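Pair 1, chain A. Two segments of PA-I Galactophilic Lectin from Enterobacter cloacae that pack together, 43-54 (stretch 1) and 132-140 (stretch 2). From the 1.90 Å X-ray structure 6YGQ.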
# COMPACT_ATOMS: atom_id res chain seq x y z
N ALA A 43 -2.27 4.48 -22.77
CA ALA A 43 -1.83 5.71 -23.42
C ALA A 43 -2.46 6.89 -22.68
O ALA A 43 -3.67 7.10 -22.76
CB ALA A 43 -2.21 5.71 -24.89
N LEU A 44 -1.64 7.65 -21.97
CA LEU A 44 -2.11 8.79 -21.20
C LEU A 44 -1.86 10.09 -21.95
O LEU A 44 -0.94 10.20 -22.76
CB LEU A 44 -1.41 8.85 -19.84
CG LEU A 44 -1.64 7.69 -18.88
CD1 LEU A 44 -0.65 7.78 -17.73
CD2 LEU A 44 -3.07 7.68 -18.38
N LYS A 45 -2.70 11.08 -21.67
CA LYS A 45 -2.50 12.43 -22.16
C LYS A 45 -2.40 13.37 -20.96
O LYS A 45 -3.05 13.16 -19.93
CB LYS A 45 -3.63 12.87 -23.09
CG LYS A 45 -3.59 12.18 -24.46
CD LYS A 45 -4.57 12.77 -25.47
CE LYS A 45 -4.58 14.29 -25.50
NZ LYS A 45 -5.62 14.83 -26.43
N ALA A 46 -1.57 14.40 -21.11
CA ALA A 46 -1.39 15.37 -20.04
C ALA A 46 -2.74 15.90 -19.57
O ALA A 46 -3.61 16.23 -20.38
CB ALA A 46 -0.51 16.53 -20.53
N GLY A 47 -2.91 15.96 -18.26
CA GLY A 47 -4.11 16.50 -17.66
C GLY A 47 -5.12 15.47 -17.23
O GLY A 47 -6.00 15.78 -16.42
N GLU A 48 -5.04 14.25 -17.77
CA GLU A 48 -5.89 13.17 -17.28
C GLU A 48 -5.54 12.88 -15.82
O GLU A 48 -4.42 13.10 -15.37
CB GLU A 48 -5.71 11.92 -18.14
CG GLU A 48 -6.20 12.10 -19.58
CD GLU A 48 -5.95 10.88 -20.46
OE1 GLU A 48 -5.13 10.02 -20.08
OE2 GLU A 48 -6.58 10.79 -21.53
N ILE A 49 -6.53 12.39 -15.07
CA ILE A 49 -6.37 12.06 -13.66
C ILE A 49 -6.51 10.55 -13.52
O ILE A 49 -7.52 9.97 -13.93
CB ILE A 49 -7.39 12.79 -12.78
CG1 ILE A 49 -7.30 14.30 -13.00
CG2 ILE A 49 -7.15 12.46 -11.31
CD1 ILE A 49 -8.35 15.10 -12.25
N ILE A 50 -5.50 9.92 -12.92
CA ILE A 50 -5.50 8.48 -12.71
C ILE A 50 -5.11 8.17 -11.28
O ILE A 50 -4.50 8.99 -10.58
CB ILE A 50 -4.57 7.73 -13.69
CG1 ILE A 50 -3.11 8.15 -13.49
CG2 ILE A 50 -5.00 7.98 -15.13
CD1 ILE A 50 -2.11 7.24 -14.19
N THR A 51 -5.48 6.98 -10.83
CA THR A 51 -5.12 6.48 -9.52
C THR A 51 -4.43 5.13 -9.68
O THR A 51 -4.93 4.26 -10.39
CB THR A 51 -6.34 6.34 -8.61
OG1 THR A 51 -6.80 7.65 -8.24
CG2 THR A 51 -6.00 5.54 -7.37
N ILE A 52 -3.28 4.97 -9.04
CA ILE A 52 -2.51 3.74 -9.07
C ILE A 52 -2.47 3.17 -7.65
O ILE A 52 -2.20 3.90 -6.70
CB ILE A 52 -1.08 3.96 -9.61
CG1 ILE A 52 -1.13 4.68 -10.96
CG2 ILE A 52 -0.36 2.63 -9.74
CD1 ILE A 52 0.16 5.39 -11.32
N LEU A 53 -2.76 1.87 -7.53
CA LEU A 53 -2.76 1.18 -6.25
C LEU A 53 -1.93 -0.09 -6.36
O LEU A 53 -2.00 -0.79 -7.37
CB LEU A 53 -4.18 0.82 -5.82
CG LEU A 53 -5.20 1.95 -5.85
CD1 LEU A 53 -6.61 1.40 -5.65
CD2 LEU A 53 -4.87 2.98 -4.79
N ALA A 54 -1.18 -0.41 -5.31
CA ALA A 54 -0.25 -1.53 -5.39
C ALA A 54 -0.11 -2.24 -4.05
O ALA A 54 -0.37 -1.68 -2.99
CB ALA A 54 1.13 -1.07 -5.88
N PHE A 132 4.90 -7.12 -7.69
CA PHE A 132 3.83 -6.29 -7.15
C PHE A 132 2.59 -6.45 -8.03
O PHE A 132 2.69 -6.58 -9.25
CB PHE A 132 4.22 -4.81 -7.09
CG PHE A 132 5.36 -4.51 -6.14
CD1 PHE A 132 5.53 -5.23 -4.97
CD2 PHE A 132 6.26 -3.50 -6.42
CE1 PHE A 132 6.57 -4.95 -4.10
CE2 PHE A 132 7.31 -3.21 -5.56
CZ PHE A 132 7.46 -3.93 -4.40
N SER A 133 1.42 -6.47 -7.39
CA SER A 133 0.15 -6.37 -8.08
C SER A 133 -0.27 -4.90 -8.09
O SER A 133 -0.33 -4.26 -7.03
CB SER A 133 -0.92 -7.22 -7.38
OG SER A 133 -0.61 -8.59 -7.48
N VAL A 134 -0.57 -4.38 -9.27
CA VAL A 134 -0.86 -2.96 -9.45
C VAL A 134 -2.16 -2.79 -10.23
O VAL A 134 -2.38 -3.48 -11.23
CB VAL A 134 0.29 -2.23 -10.17
CG1 VAL A 134 0.04 -0.73 -10.18
CG2 VAL A 134 1.63 -2.55 -9.52
N GLU A 135 -3.00 -1.87 -9.77
CA GLU A 135 -4.22 -1.48 -10.45
C GLU A 135 -4.14 -0.01 -10.83
O GLU A 135 -3.56 0.80 -10.10
CB GLU A 135 -5.46 -1.72 -9.57
CG GLU A 135 -5.61 -3.14 -9.05
CD GLU A 135 -6.47 -3.23 -7.80
OE1 GLU A 135 -7.20 -2.26 -7.49
OE2 GLU A 135 -6.43 -4.28 -7.11
N VAL A 136 -4.73 0.34 -11.98
CA VAL A 136 -4.76 1.71 -12.47
C VAL A 136 -6.20 2.08 -12.80
O VAL A 136 -6.87 1.34 -13.53
CB VAL A 136 -3.86 1.91 -13.70
CG1 VAL A 136 -3.83 3.38 -14.12
CG2 VAL A 136 -2.45 1.41 -13.42
N TYR A 137 -6.66 3.22 -12.28
CA TYR A 137 -8.02 3.68 -12.46
C TYR A 137 -8.03 5.06 -13.11
O TYR A 137 -7.16 5.89 -12.83
CB TYR A 137 -8.76 3.75 -11.11
CG TYR A 137 -8.89 2.42 -10.42
CD1 TYR A 137 -7.89 1.94 -9.58
CD2 TYR A 137 -10.01 1.62 -10.62
CE1 TYR A 137 -8.01 0.72 -8.95
CE2 TYR A 137 -10.14 0.40 -10.00
CZ TYR A 137 -9.14 -0.05 -9.17
OH TYR A 137 -9.27 -1.27 -8.55
N ARG A 138 -9.03 5.30 -13.96
CA ARG A 138 -9.27 6.61 -14.54
C ARG A 138 -10.22 7.38 -13.63
O ARG A 138 -11.27 6.85 -13.23
CB ARG A 138 -9.85 6.48 -15.94
CG ARG A 138 -9.97 7.80 -16.70
CD ARG A 138 -8.77 8.05 -17.60
NE ARG A 138 -8.59 7.01 -18.61
CZ ARG A 138 -7.64 7.02 -19.54
NH1 ARG A 138 -6.77 8.03 -19.61
NH2 ARG A 138 -7.55 6.03 -20.42
N GLU A 139 -9.86 8.62 -13.30
CA GLU A 139 -10.66 9.45 -12.41
C GLU A 139 -11.28 10.61 -13.17
O GLU A 139 -10.77 11.05 -14.21
CB GLU A 139 -9.82 9.99 -11.25
CG GLU A 139 -9.08 8.93 -10.45
CD GLU A 139 -9.98 8.19 -9.47
OE1 GLU A 139 -11.22 8.26 -9.61
OE2 GLU A 139 -9.43 7.53 -8.56
N ALA A 140 -12.39 11.12 -12.64
CA ALA A 140 -13.06 12.27 -13.21
C ALA A 140 -12.47 13.55 -12.64
O ALA A 140 -12.08 13.59 -11.47
CB ALA A 140 -14.56 12.20 -12.94
O HOH W 1 -9.24 12.03 -16.16

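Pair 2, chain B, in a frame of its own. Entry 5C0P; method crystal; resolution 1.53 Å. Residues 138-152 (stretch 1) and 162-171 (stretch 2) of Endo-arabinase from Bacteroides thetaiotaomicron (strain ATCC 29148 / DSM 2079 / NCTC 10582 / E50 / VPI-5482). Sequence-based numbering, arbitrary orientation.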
# COMPACT_ATOMS: atom_id res chain seq x y z
N SER B 138 4.28 -3.78 -0.20
CA SER B 138 3.53 -3.73 -1.45
C SER B 138 4.28 -4.46 -2.56
O SER B 138 5.45 -4.83 -2.41
CB SER B 138 3.27 -2.28 -1.86
OG SER B 138 4.47 -1.61 -2.19
N LEU B 139 3.60 -4.65 -3.69
CA LEU B 139 4.15 -5.41 -4.81
C LEU B 139 4.28 -4.49 -6.02
O LEU B 139 3.34 -3.78 -6.39
CB LEU B 139 3.23 -6.58 -5.15
CG LEU B 139 3.63 -7.49 -6.31
CD1 LEU B 139 4.87 -8.28 -5.97
CD2 LEU B 139 2.49 -8.44 -6.65
N TYR B 140 5.48 -4.48 -6.59
CA TYR B 140 5.73 -3.82 -7.87
C TYR B 140 6.21 -4.87 -8.87
O TYR B 140 7.12 -5.65 -8.57
CB TYR B 140 6.77 -2.70 -7.73
CG TYR B 140 7.24 -2.19 -9.07
CD1 TYR B 140 6.38 -1.50 -9.92
CD2 TYR B 140 8.54 -2.42 -9.52
CE1 TYR B 140 6.79 -1.05 -11.17
CE2 TYR B 140 8.97 -1.96 -10.77
CZ TYR B 140 8.09 -1.29 -11.59
OH TYR B 140 8.49 -0.85 -12.82
N ILE B 141 5.60 -4.91 -10.05
CA ILE B 141 6.03 -5.80 -11.12
C ILE B 141 6.82 -4.99 -12.13
O ILE B 141 6.30 -4.04 -12.74
CB ILE B 141 4.83 -6.49 -11.82
CG1 ILE B 141 3.96 -7.22 -10.80
CG2 ILE B 141 5.32 -7.41 -12.95
CD1 ILE B 141 4.68 -8.34 -10.03
N ASP B 142 8.09 -5.36 -12.31
CA ASP B 142 8.96 -4.56 -13.15
C ASP B 142 8.75 -4.81 -14.64
O ASP B 142 7.89 -5.61 -15.03
CB ASP B 142 10.44 -4.66 -12.71
CG ASP B 142 11.07 -6.02 -13.00
OD1 ASP B 142 10.60 -6.75 -13.90
OD2 ASP B 142 12.08 -6.35 -12.33
N LYS B 143 9.52 -4.13 -15.48
CA LYS B 143 9.33 -4.22 -16.93
C LYS B 143 9.45 -5.64 -17.49
O LYS B 143 8.83 -5.97 -18.51
CB LYS B 143 10.31 -3.29 -17.64
CG LYS B 143 10.06 -3.18 -19.13
CD LYS B 143 11.30 -2.75 -19.89
CE LYS B 143 11.24 -3.21 -21.34
NZ LYS B 143 12.02 -2.33 -22.25
N GLU B 144 10.23 -6.49 -16.83
CA GLU B 144 10.42 -7.87 -17.25
C GLU B 144 9.41 -8.83 -16.63
O GLU B 144 9.48 -10.04 -16.87
CB GLU B 144 11.83 -8.35 -16.90
CG GLU B 144 12.90 -7.90 -17.86
CD GLU B 144 13.38 -6.49 -17.57
OE1 GLU B 144 13.71 -6.20 -16.40
OE2 GLU B 144 13.43 -5.68 -18.52
N GLY B 145 8.50 -8.29 -15.83
CA GLY B 145 7.48 -9.10 -15.20
C GLY B 145 7.90 -9.66 -13.85
O GLY B 145 7.20 -10.48 -13.26
N ASN B 146 9.05 -9.22 -13.35
CA ASN B 146 9.58 -9.76 -12.11
C ASN B 146 9.11 -8.97 -10.89
O ASN B 146 9.01 -7.75 -10.93
CB ASN B 146 11.11 -9.80 -12.16
CG ASN B 146 11.62 -10.79 -13.20
OD1 ASN B 146 11.13 -11.92 -13.30
ND2 ASN B 146 12.59 -10.36 -13.99
N PRO B 147 8.79 -9.69 -9.80
CA PRO B 147 8.18 -9.06 -8.63
C PRO B 147 9.16 -8.46 -7.63
O PRO B 147 10.21 -9.06 -7.32
CB PRO B 147 7.45 -10.24 -7.96
CG PRO B 147 8.30 -11.44 -8.30
CD PRO B 147 8.78 -11.16 -9.72
N TRP B 148 8.79 -7.28 -7.13
CA TRP B 148 9.53 -6.58 -6.10
C TRP B 148 8.63 -6.32 -4.91
O TRP B 148 7.46 -5.94 -5.08
CB TRP B 148 9.99 -5.22 -6.60
CG TRP B 148 11.11 -5.25 -7.61
CD1 TRP B 148 11.00 -5.46 -8.96
CD2 TRP B 148 12.50 -5.05 -7.34
NE1 TRP B 148 12.24 -5.39 -9.54
CE2 TRP B 148 13.18 -5.15 -8.57
CE3 TRP B 148 13.23 -4.80 -6.18
CZ2 TRP B 148 14.57 -4.99 -8.67
CZ3 TRP B 148 14.61 -4.65 -6.27
CH2 TRP B 148 15.26 -4.74 -7.51
N LEU B 149 9.20 -6.48 -3.72
CA LEU B 149 8.58 -6.07 -2.47
C LEU B 149 9.09 -4.68 -2.11
O LEU B 149 10.29 -4.43 -2.13
CB LEU B 149 8.98 -7.06 -1.37
CG LEU B 149 8.52 -6.69 0.04
CD1 LEU B 149 7.01 -6.89 0.15
CD2 LEU B 149 9.26 -7.53 1.07
N LEU B 150 8.17 -3.77 -1.79
CA LEU B 150 8.53 -2.46 -1.24
C LEU B 150 7.98 -2.45 0.17
O LEU B 150 6.88 -2.94 0.40
CB LEU B 150 7.89 -1.33 -2.03
CG LEU B 150 8.03 -1.35 -3.54
CD1 LEU B 150 7.23 -0.20 -4.16
CD2 LEU B 150 9.49 -1.29 -3.93
N PHE B 151 8.72 -1.91 1.13
CA PHE B 151 8.19 -1.86 2.49
C PHE B 151 8.79 -0.73 3.30
O PHE B 151 9.81 -0.15 2.92
CB PHE B 151 8.33 -3.21 3.22
CG PHE B 151 9.75 -3.63 3.50
CD1 PHE B 151 10.38 -3.25 4.68
CD2 PHE B 151 10.44 -4.42 2.59
CE1 PHE B 151 11.69 -3.66 4.93
CE2 PHE B 151 11.74 -4.83 2.84
CZ PHE B 151 12.37 -4.45 4.01
N CYS B 152 8.14 -0.43 4.42
CA CYS B 152 8.65 0.57 5.35
C CYS B 152 9.26 -0.11 6.55
O CYS B 152 8.76 -1.13 7.03
CB CYS B 152 7.51 1.43 5.86
SG CYS B 152 6.65 2.32 4.58
N GLU B 162 12.20 4.69 7.10
CA GLU B 162 12.94 4.16 5.96
C GLU B 162 12.02 3.42 5.00
O GLU B 162 11.04 2.81 5.41
CB GLU B 162 14.04 3.22 6.47
CG GLU B 162 15.12 3.95 7.29
CD GLU B 162 16.11 3.02 7.97
OE1 GLU B 162 15.97 1.78 7.89
OE2 GLU B 162 17.06 3.55 8.61
N ILE B 163 12.34 3.48 3.71
CA ILE B 163 11.64 2.68 2.71
C ILE B 163 12.66 1.80 1.98
O ILE B 163 13.75 2.27 1.60
CB ILE B 163 10.85 3.57 1.73
CG1 ILE B 163 9.63 4.14 2.45
CG2 ILE B 163 10.42 2.77 0.50
CD1 ILE B 163 8.82 5.15 1.64
N TYR B 164 12.31 0.52 1.83
CA TYR B 164 13.19 -0.50 1.24
C TYR B 164 12.57 -1.16 0.02
O TYR B 164 11.35 -1.25 -0.08
CB TYR B 164 13.49 -1.62 2.24
CG TYR B 164 14.42 -1.21 3.34
CD1 TYR B 164 13.94 -0.57 4.47
CD2 TYR B 164 15.79 -1.47 3.25
CE1 TYR B 164 14.80 -0.17 5.47
CE2 TYR B 164 16.65 -1.07 4.25
CZ TYR B 164 16.16 -0.43 5.36
OH TYR B 164 17.02 -0.04 6.37
N ALA B 165 13.43 -1.64 -0.88
CA ALA B 165 13.00 -2.54 -1.95
C ALA B 165 13.77 -3.85 -1.88
O ALA B 165 14.92 -3.89 -1.43
CB ALA B 165 13.20 -1.90 -3.31
N GLN B 166 13.15 -4.93 -2.34
CA GLN B 166 13.80 -6.23 -2.34
C GLN B 166 13.13 -7.11 -3.38
O GLN B 166 11.90 -7.13 -3.45
CB GLN B 166 13.64 -6.87 -0.95
CG GLN B 166 14.54 -8.07 -0.71
CD GLN B 166 14.47 -8.54 0.72
OE1 GLN B 166 13.60 -8.12 1.49
NE2 GLN B 166 15.37 -9.44 1.08
N ARG B 167 13.90 -7.85 -4.18
CA ARG B 167 13.26 -8.77 -5.13
C ARG B 167 12.54 -9.90 -4.40
O ARG B 167 12.99 -10.37 -3.34
CB ARG B 167 14.26 -9.37 -6.12
CG ARG B 167 14.72 -8.41 -7.22
CD ARG B 167 15.43 -9.18 -8.33
NE ARG B 167 15.89 -8.32 -9.43
CZ ARG B 167 15.09 -7.85 -10.38
NH1 ARG B 167 13.79 -8.16 -10.37
NH2 ARG B 167 15.57 -7.06 -11.34
N LEU B 168 11.41 -10.32 -4.96
CA LEU B 168 10.70 -11.50 -4.49
C LEU B 168 10.97 -12.66 -5.44
O LEU B 168 11.17 -12.47 -6.64
CB LEU B 168 9.20 -11.23 -4.44
CG LEU B 168 8.72 -10.30 -3.33
CD1 LEU B 168 7.30 -9.80 -3.62
CD2 LEU B 168 8.75 -11.04 -2.01
N ALA B 169 10.95 -13.88 -4.90
CA ALA B 169 10.98 -15.08 -5.73
C ALA B 169 9.75 -15.08 -6.62
O ALA B 169 8.74 -14.45 -6.29
CB ALA B 169 10.98 -16.32 -4.86
N LYS B 170 9.82 -15.80 -7.74
CA LYS B 170 8.69 -15.83 -8.68
C LYS B 170 7.38 -16.29 -8.04
O LYS B 170 6.31 -15.85 -8.46
CB LYS B 170 9.03 -16.71 -9.90
N ASP B 171 7.45 -17.17 -7.05
CA ASP B 171 6.24 -17.67 -6.38
C ASP B 171 5.80 -16.79 -5.20
O ASP B 171 4.79 -17.08 -4.54
CB ASP B 171 6.37 -19.15 -5.97
CG ASP B 171 7.45 -19.40 -4.92
OD1 ASP B 171 8.05 -18.44 -4.38
OD2 ASP B 171 7.70 -20.59 -4.61
O HOH W 2 14.12 -7.31 -13.74
O HOH W 3 12.18 -10.13 -8.93

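Where do the two pairs differ most sharply? They differ in what lies beside the matched arginines, A:Arg138 in pair 1 and B:Arg167 in pair 2. In pair 1 the guanidinium meets a carboxylate from the last residue of the beta turn in the first stretch: A:Glu48 OE1 and A:Arg138 NH1 form a salt bridge at 2.6 Å. The same OE1 accepts a hydrogen bond from A:Lys45 N at 3.1 Å, so one oxygen both holds the turn and engages the arginine. In pair 2 the position of A:Glu48 is taken by B:Asn146, and the acid is B:Asp142, whose OD2 accepts a hydrogen bond from B:Arg167 NH1 at 3.2 Å within a salt bridge. That oxygen also accepts one from B:Trp148 NE1 at 3.0 Å, so indole and guanidinium share one acceptor. B:Arg167 CG lies over the face of the six-membered ring of B:Trp148, 3.6 Å from its centroid. A:Ile50, at the matching position, offers no ring.

What backbone do they share? Each is an antiparallel pair of strands, the first preceded by a beta turn, and 14 central residues superpose with an RMSD of 0.5 Å. The strand directions differ by 154° in pair 1 and 147° in pair 2. A:Thr51 matches B:Leu149 and A:Tyr137 matches B:Gln166; in both pairs these partners exchange two backbone hydrogen bonds. The first runs from A:Thr51 N to A:Tyr137 O at 2.8 Å, and its counterpart from B:Leu149 N to B:Gln166 O is also 2.8 Å. The turns are type II in pair 1 and type I in pair 2, yet A:Gly47 and B:Gly145 coincide. Both have positive phi, at backbone angles where a CB would be jammed against the preceding carbonyl oxygen.

How is the face carrying A:Thr51 and B:Leu149 filled? Pair 1 uses a polar link: A:Thr51 OG1 donates a hydrogen bond to A:Glu139 OE2 at 2.7 Å. In pair 2 the corresponding residues are B:Leu149 and B:Leu168, and the link becomes apolar, with B:Leu149 CB 3.8 Å from B:Leu168 CG. Farther along, A:Leu53 CD1 packs 3.6 Å from A:Tyr137 CE1. The matching B:Phe151 instead leans over its direct partner: B:Tyr164 CB sits over its ring, 3.8 Å from the centroid, while the two aromatic planes lie 13° apart but are slid so that the rings barely overlap.

What happens on the other face? At the middle of this face the solutions converge: aliphatic side chains fill it in both pairs. A:Ile52 and B:Leu150 have side-chain centres only 0.6 Å apart after superposition, and A:Val136 and B:Ala165 only 0.5 Å. The contacts within this common frame still differ in detail: A:Ile52 CG2 reaches A:Val134 CG1 at 3.4 Å, whereas B:Leu150 CD2 packs against B:Ala165 CB at 3.8 Å.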